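Local coordinates for protein endo-pectate lyase (Erwinia chrysanthemi, PDB 3B4N) that cleaves the galacturonan chains of pectate by a calcium-dependent elimination, and probably attacks highly methylated pectins as well, acting within the chain, at residues G171-I175 with C193-T198; N186-I192 with V207-N213. All blocks are in the same frame, centred on the assembly; numbering follows the deposited sequence.

Contact 1 (G171-I175 with C193-T198); sequences GADGI and CEDAAT. Unlike the reference sequence in segment 171-175: Gly171 (reference Arg). With ZN (zinc ion), chain D; ZN (zinc ion), chain F.
Ile175 and Ala197 form a parallel bridge with their CA atoms 4.6 Å apart, Ile175 N donating to Ala196 O at 3.0 Å and Thr198 N to Ile175 O at 2.9 Å. Upstream the chain departs from strand geometry: a type II' turn from Gly171 to Gly174 brings Ala172 O onto Glu194 N at 3.1 Å, with a nearly linear N-H...O angle of 171°. Water 1 fills in beside the turn, donating to Gly171 O and Asp195 O and accepting from Cys193 N. Cys193 lays CB against Ala172 O, while its SG is held in a disulfide to Cys143.

The side chains meet chiefly through metal. A chi1 of -161° turns the Asp173 carboxylate in toward the other segment although its CB does not head there, placing OD2 on a zinc at 2.0 Å; Asp195 OD1 reaches the same ion at 1.9 Å. The two carboxylate planes are turned 68° apart, and the zinc would offset the repulsion between their oxygens. Asp195 OD1 is also hydrogen-bonded by Lys224 NZ. Asp173 OD1 binds a second zinc together with His176, and water 3 bridges both ions, hydrogen-bonded to Thr198 OG1. A further water links Asp173 O, Asp195 OD2 and Thr198 OG1. The arrangement is that of successive coils in a right-handed parallel beta-helix, here bearing a carboxylate-bridged zinc pair where loop meets strand.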
loop_
_atom_site.group_PDB
_atom_site.type_symbol
_atom_site.label_atom_id
_atom_site.label_comp_id
_atom_site.label_asym_id
_atom_site.label_seq_id
_atom_site.Cartn_x
_atom_site.Cartn_y
_atom_site.Cartn_z
ATOM N N GLY A 171 5.588 4.298 13.281
ATOM C CA GLY A 171 5.804 3.486 12.094
ATOM C C GLY A 171 7.151 2.805 11.944
ATOM O O GLY A 171 7.279 1.870 11.146
ATOM N N ALA A 172 8.152 3.263 12.696
ATOM C CA ALA A 172 9.506 2.707 12.651
ATOM C C ALA A 172 9.928 2.289 11.242
ATOM O O ALA A 172 9.908 3.116 10.325
ATOM C CB ALA A 172 9.622 1.535 13.625
ATOM N N ASP A 173 10.317 1.031 11.051
ATOM C CA ASP A 173 10.708 0.590 9.713
ATOM C C ASP A 173 9.666 -0.325 9.061
ATOM O O ASP A 173 10.000 -1.260 8.330
ATOM C CB ASP A 173 12.073 -0.099 9.713
ATOM C CG ASP A 173 12.686 -0.141 8.330
ATOM O OD1 ASP A 173 13.500 -1.033 8.041
ATOM O OD2 ASP A 173 12.349 0.741 7.518
ATOM N N GLY A 174 8.402 -0.063 9.368
ATOM C CA GLY A 174 7.320 -0.812 8.751
ATOM C C GLY A 174 7.334 -2.323 8.809
ATOM O O GLY A 174 7.640 -2.917 9.840
ATOM N N ILE A 175 6.987 -2.945 7.687
ATOM C CA ILE A 175 6.899 -4.401 7.594
ATOM C C ILE A 175 7.930 -4.978 6.637
ATOM O O ILE A 175 8.028 -4.540 5.498
ATOM C CB ILE A 175 5.492 -4.822 7.111
ATOM C CG1 ILE A 175 4.434 -4.223 8.044
ATOM C CG2 ILE A 175 5.391 -6.340 7.028
ATOM C CD1 ILE A 175 2.993 -4.502 7.618
ATOM N N CYS A 193 6.756 5.929 8.409
ATOM C CA CYS A 193 7.963 6.433 9.047
ATOM C C CYS A 193 9.109 6.308 8.029
ATOM O O CYS A 193 9.176 7.103 7.090
ATOM C CB CYS A 193 8.236 5.650 10.340
ATOM S SG CYS A 193 9.701 6.227 11.253
ATOM N N GLU A 194 9.991 5.320 8.166
ATOM C CA GLU A 194 11.095 5.185 7.205
ATOM C C GLU A 194 10.551 4.812 5.827
ATOM O O GLU A 194 10.935 5.379 4.802
ATOM C CB GLU A 194 12.085 4.118 7.670
ATOM C CG GLU A 194 12.896 4.496 8.901
ATOM C CD GLU A 194 13.753 5.738 8.693
ATOM O OE1 GLU A 194 14.256 5.944 7.567
ATOM O OE2 GLU A 194 13.940 6.502 9.664
ATOM N N ASP A 195 9.661 3.830 5.824
ATOM C CA ASP A 195 9.000 3.349 4.618
ATOM C C ASP A 195 7.897 2.431 5.110
ATOM O O ASP A 195 7.832 2.137 6.299
ATOM C CB ASP A 195 9.984 2.611 3.687
ATOM C CG ASP A 195 10.979 1.744 4.437
ATOM O OD1 ASP A 195 12.161 2.128 4.529
ATOM O OD2 ASP A 195 10.582 0.680 4.934
ATOM N N ALA A 196 7.027 1.981 4.212
ATOM C CA ALA A 196 5.904 1.122 4.600
ATOM C C ALA A 196 6.230 -0.372 4.666
ATOM O O ALA A 196 5.884 -1.050 5.645
ATOM C CB ALA A 196 4.729 1.352 3.638
ATOM N N ALA A 197 6.866 -0.887 3.618
ATOM C CA ALA A 197 7.230 -2.300 3.545
ATOM C C ALA A 197 8.528 -2.429 2.776
ATOM O O ALA A 197 8.826 -1.619 1.893
ATOM C CB ALA A 197 6.127 -3.095 2.857
ATOM N N THR A 198 9.287 -3.469 3.104
ATOM C CA THR A 198 10.593 -3.721 2.506
ATOM C C THR A 198 10.681 -5.136 1.966
ATOM O O THR A 198 10.434 -6.102 2.687
ATOM C CB THR A 198 11.713 -3.527 3.559
ATOM O OG1 THR A 198 11.608 -2.220 4.132
ATOM C CG2 THR A 198 13.089 -3.714 2.938
HETATM ZN ZN ZN D . 13.096 0.880 5.665
HETATM ZN ZN ZN F . 14.031 -2.174 6.701
HETATM O O HOH W 1 6.425 3.050 8.554
HETATM O O HOH W 2 9.569 -1.575 5.693
HETATM O O HOH W 3 13.638 -0.663 4.821
HETATM O O HOH W 4 14.837 1.726 5.944
#

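Contact 2 (N186-I192 with V207-N213). With CA (calcium ion), chain C.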
loop_
_atom_site.group_PDB
_atom_site.type_symbol
_atom_site.label_atom_id
_atom_site.label_comp_id
_atom_site.label_asym_id
_atom_site.label_seq_id
_atom_site.Cartn_x
_atom_site.Cartn_y
_atom_site.Cartn_z
ATOM N N ASN A 186 -4.514 -5.558 3.322
ATOM C CA ASN A 186 -5.314 -4.610 4.084
ATOM C C ASN A 186 -4.603 -4.061 5.314
ATOM O O ASN A 186 -5.055 -4.228 6.447
ATOM C CB ASN A 186 -6.657 -5.208 4.497
ATOM C CG ASN A 186 -7.616 -4.143 4.976
ATOM O OD1 ASN A 186 -7.624 -3.028 4.441
ATOM N ND2 ASN A 186 -8.431 -4.467 5.976
ATOM N N VAL A 187 -3.478 -3.405 5.073
ATOM C CA VAL A 187 -2.726 -2.780 6.147
ATOM C C VAL A 187 -2.875 -1.277 5.943
ATOM O O VAL A 187 -2.910 -0.792 4.809
ATOM C CB VAL A 187 -1.234 -3.192 6.127
ATOM C CG1 VAL A 187 -0.445 -2.328 7.111
ATOM C CG2 VAL A 187 -1.108 -4.671 6.527
ATOM N N ILE A 188 -3.008 -0.553 7.047
ATOM C CA ILE A 188 -3.166 0.895 6.998
ATOM C C ILE A 188 -2.008 1.533 7.743
ATOM O O ILE A 188 -1.766 1.207 8.901
ATOM C CB ILE A 188 -4.483 1.335 7.659
ATOM C CG1 ILE A 188 -5.664 0.785 6.855
ATOM C CG2 ILE A 188 -4.542 2.862 7.764
ATOM C CD1 ILE A 188 -7.028 1.167 7.413
ATOM N N TRP A 189 -1.276 2.404 7.056
ATOM C CA TRP A 189 -0.151 3.121 7.670
ATOM C C TRP A 189 -0.653 4.546 7.891
ATOM O O TRP A 189 -0.893 5.275 6.931
ATOM C CB TRP A 189 1.057 3.152 6.727
ATOM C CG TRP A 189 1.760 1.828 6.525
ATOM C CD1 TRP A 189 2.919 1.417 7.118
ATOM C CD2 TRP A 189 1.389 0.785 5.609
ATOM N NE1 TRP A 189 3.303 0.193 6.624
ATOM C CE2 TRP A 189 2.380 -0.218 5.697
ATOM C CE3 TRP A 189 0.319 0.606 4.721
ATOM C CZ2 TRP A 189 2.335 -1.381 4.926
ATOM C CZ3 TRP A 189 0.274 -0.558 3.952
ATOM C CH2 TRP A 189 1.278 -1.533 4.062
ATOM N N GLU A 190 -0.807 4.950 9.149
ATOM C CA GLU A 190 -1.320 6.290 9.452
ATOM C C GLU A 190 -0.366 7.443 9.099
ATOM O O GLU A 190 -0.806 8.570 8.848
ATOM C CB GLU A 190 -1.761 6.353 10.920
ATOM C CG GLU A 190 -3.030 5.526 11.226
ATOM C CD GLU A 190 -4.295 6.065 10.556
ATOM O OE1 GLU A 190 -4.393 7.293 10.347
ATOM O OE2 GLU A 190 -5.212 5.267 10.256
ATOM N N ASP A 191 0.930 7.153 9.073
ATOM C CA ASP A 191 1.962 8.116 8.685
ATOM C C ASP A 191 3.236 7.301 8.549
ATOM O O ASP A 191 3.915 7.027 9.536
ATOM C CB ASP A 191 2.164 9.214 9.743
ATOM C CG ASP A 191 3.138 10.307 9.281
ATOM O OD1 ASP A 191 3.914 10.074 8.332
ATOM O OD2 ASP A 191 3.138 11.408 9.877
ATOM N N ILE A 192 3.550 6.899 7.324
ATOM C CA ILE A 192 4.737 6.104 7.068
ATOM C C ILE A 192 5.951 6.739 7.729
ATOM O O ILE A 192 6.142 7.953 7.627
ATOM C CB ILE A 192 5.016 6.022 5.562
ATOM C CG1 ILE A 192 3.903 5.242 4.862
ATOM C CG2 ILE A 192 6.381 5.381 5.324
ATOM C CD1 ILE A 192 3.982 5.323 3.350
ATOM N N VAL A 207 -1.763 -6.134 -1.091
ATOM C CA VAL A 207 -3.151 -6.336 -1.534
ATOM C C VAL A 207 -4.027 -5.323 -0.815
ATOM O O VAL A 207 -4.369 -5.494 0.361
ATOM C CB VAL A 207 -3.646 -7.774 -1.214
ATOM C CG1 VAL A 207 -5.050 -7.982 -1.786
ATOM C CG2 VAL A 207 -2.697 -8.802 -1.815
ATOM N N GLY A 208 -4.402 -4.268 -1.531
ATOM C CA GLY A 208 -5.184 -3.224 -0.906
ATOM C C GLY A 208 -4.326 -2.480 0.105
ATOM O O GLY A 208 -3.097 -2.416 -0.023
ATOM N N GLY A 209 -4.986 -1.900 1.100
ATOM C CA GLY A 209 -4.282 -1.138 2.117
ATOM C C GLY A 209 -4.349 0.349 1.803
ATOM O O GLY A 209 -4.625 0.747 0.669
ATOM N N ILE A 210 -4.088 1.172 2.814
ATOM C CA ILE A 210 -4.107 2.627 2.669
ATOM C C ILE A 210 -2.845 3.130 3.354
ATOM O O ILE A 210 -2.632 2.831 4.523
ATOM C CB ILE A 210 -5.333 3.252 3.380
ATOM C CG1 ILE A 210 -6.639 2.684 2.807
ATOM C CG2 ILE A 210 -5.293 4.766 3.227
ATOM C CD1 ILE A 210 -6.973 3.140 1.414
ATOM N N ALA A 211 -2.001 3.865 2.631
ATOM C CA ALA A 211 -0.771 4.377 3.221
ATOM C C ALA A 211 -0.712 5.896 3.144
ATOM O O ALA A 211 -0.677 6.481 2.067
ATOM C CB ALA A 211 0.442 3.766 2.526
ATOM N N HIS A 212 -0.680 6.521 4.310
ATOM C CA HIS A 212 -0.629 7.961 4.393
ATOM C C HIS A 212 0.779 8.455 4.685
ATOM O O HIS A 212 1.557 7.795 5.362
ATOM C CB HIS A 212 -1.554 8.438 5.519
ATOM C CG HIS A 212 -1.674 9.927 5.617
ATOM N ND1 HIS A 212 -2.330 10.681 4.668
ATOM C CD2 HIS A 212 -1.222 10.802 6.548
ATOM C CE1 HIS A 212 -2.281 11.955 5.010
ATOM N NE2 HIS A 212 -1.615 12.056 6.146
ATOM N N ASN A 213 1.121 9.601 4.118
ATOM C CA ASN A 213 2.387 10.226 4.457
ATOM C C ASN A 213 2.115 11.715 4.367
ATOM O O ASN A 213 1.149 12.133 3.739
ATOM C CB ASN A 213 3.543 9.809 3.541
ATOM C CG ASN A 213 4.871 9.793 4.294
ATOM O OD1 ASN A 213 4.964 10.335 5.399
ATOM N ND2 ASN A 213 5.898 9.184 3.709
HETATM CA CA CA C . 6.080 10.227 7.416
HETATM O O HOH W 5 -7.465 -2.986 1.687
HETATM O O HOH W 6 -2.015 -3.673 2.372
HETATM O O HOH W 7 8.057 9.485 6.218
HETATM O O HOH W 8 6.625 12.495 6.937
#
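Ile188 pairs with Ile210 and Trp189 with Ala211 in a parallel register, the strand axes 4.7 Å apart and only 7° from parallel. Ile210 N donates to Val187 O, Trp189 N to Ile210 O and His212 N to Trp189 O, the last two at 2.9 Å. This is the tight part. Trp189 carries its CG beside its N (chi1 -71°), which brings CE3 obliquely to within 3.8 Å of Ala211 CB, and Ile210 O meets the ring edge in its plane. Val187 CG1 covers one ring face toward the rim, and Ile192 CD1 closes on Ala211 CB at 4.0 Å. Phe241 and Leu243 of the next coil pack against the same side. On the other face Ile188 CG1 rests on Ile210 CB at 4.3 Å, with Met25 and Ser27 of strand 22-29 beside Ile188.

The corner is looser and wetter: Asn186 N reaches Val207 O, but water 5 joins Asn186 OD1 to Gly209 N, and water 6 joins Val187 N to Gly208 O. Solvent nears the partly exposed His212, whose ring edge meets Glu190 O, 3.2 Å from CD2, while ND1 is hydrogen-bonded to Thr244. Beyond it Ile192 N donates almost straight to His212 O at 2.9 Å and leads into a firmly held calcium site: the ion gathers Asp191 OD1 at 2.4 Å, Ile192 O and Asn213 OD1, the carboxylate and amide planes 66° apart; Tyr218 O and two waters are its other ligands. Stacked parallel strands running out into a calcium site are in keeping with the parallel beta-helix of calcium-dependent pectate lyases.

Overall arrangement
From the N terminus the chain passes 171-175, runs through strands 175-179 and 181-189, and reaches 186-192 before entering 193-198, where contact 1 closes a loop of 17 intervening residues. Continuing to 207-213, it closes contact 2 over 14 residues. The segments alternate, so the two closures cross rather than nest, and together they trace consecutive coils of the beta-helix. Contact 1 joins strands 175-179 and 197-199 on one face; contact 2 joins 181-189 and 210-213 on another. Their centres lie about 10 Å apart; Ile175 CD1 packs on Val187 CG1 at 4.1 Å and Ala196 O receives a weak hydrogen bond from Trp189 NE1, so the two faces touch inside the coil.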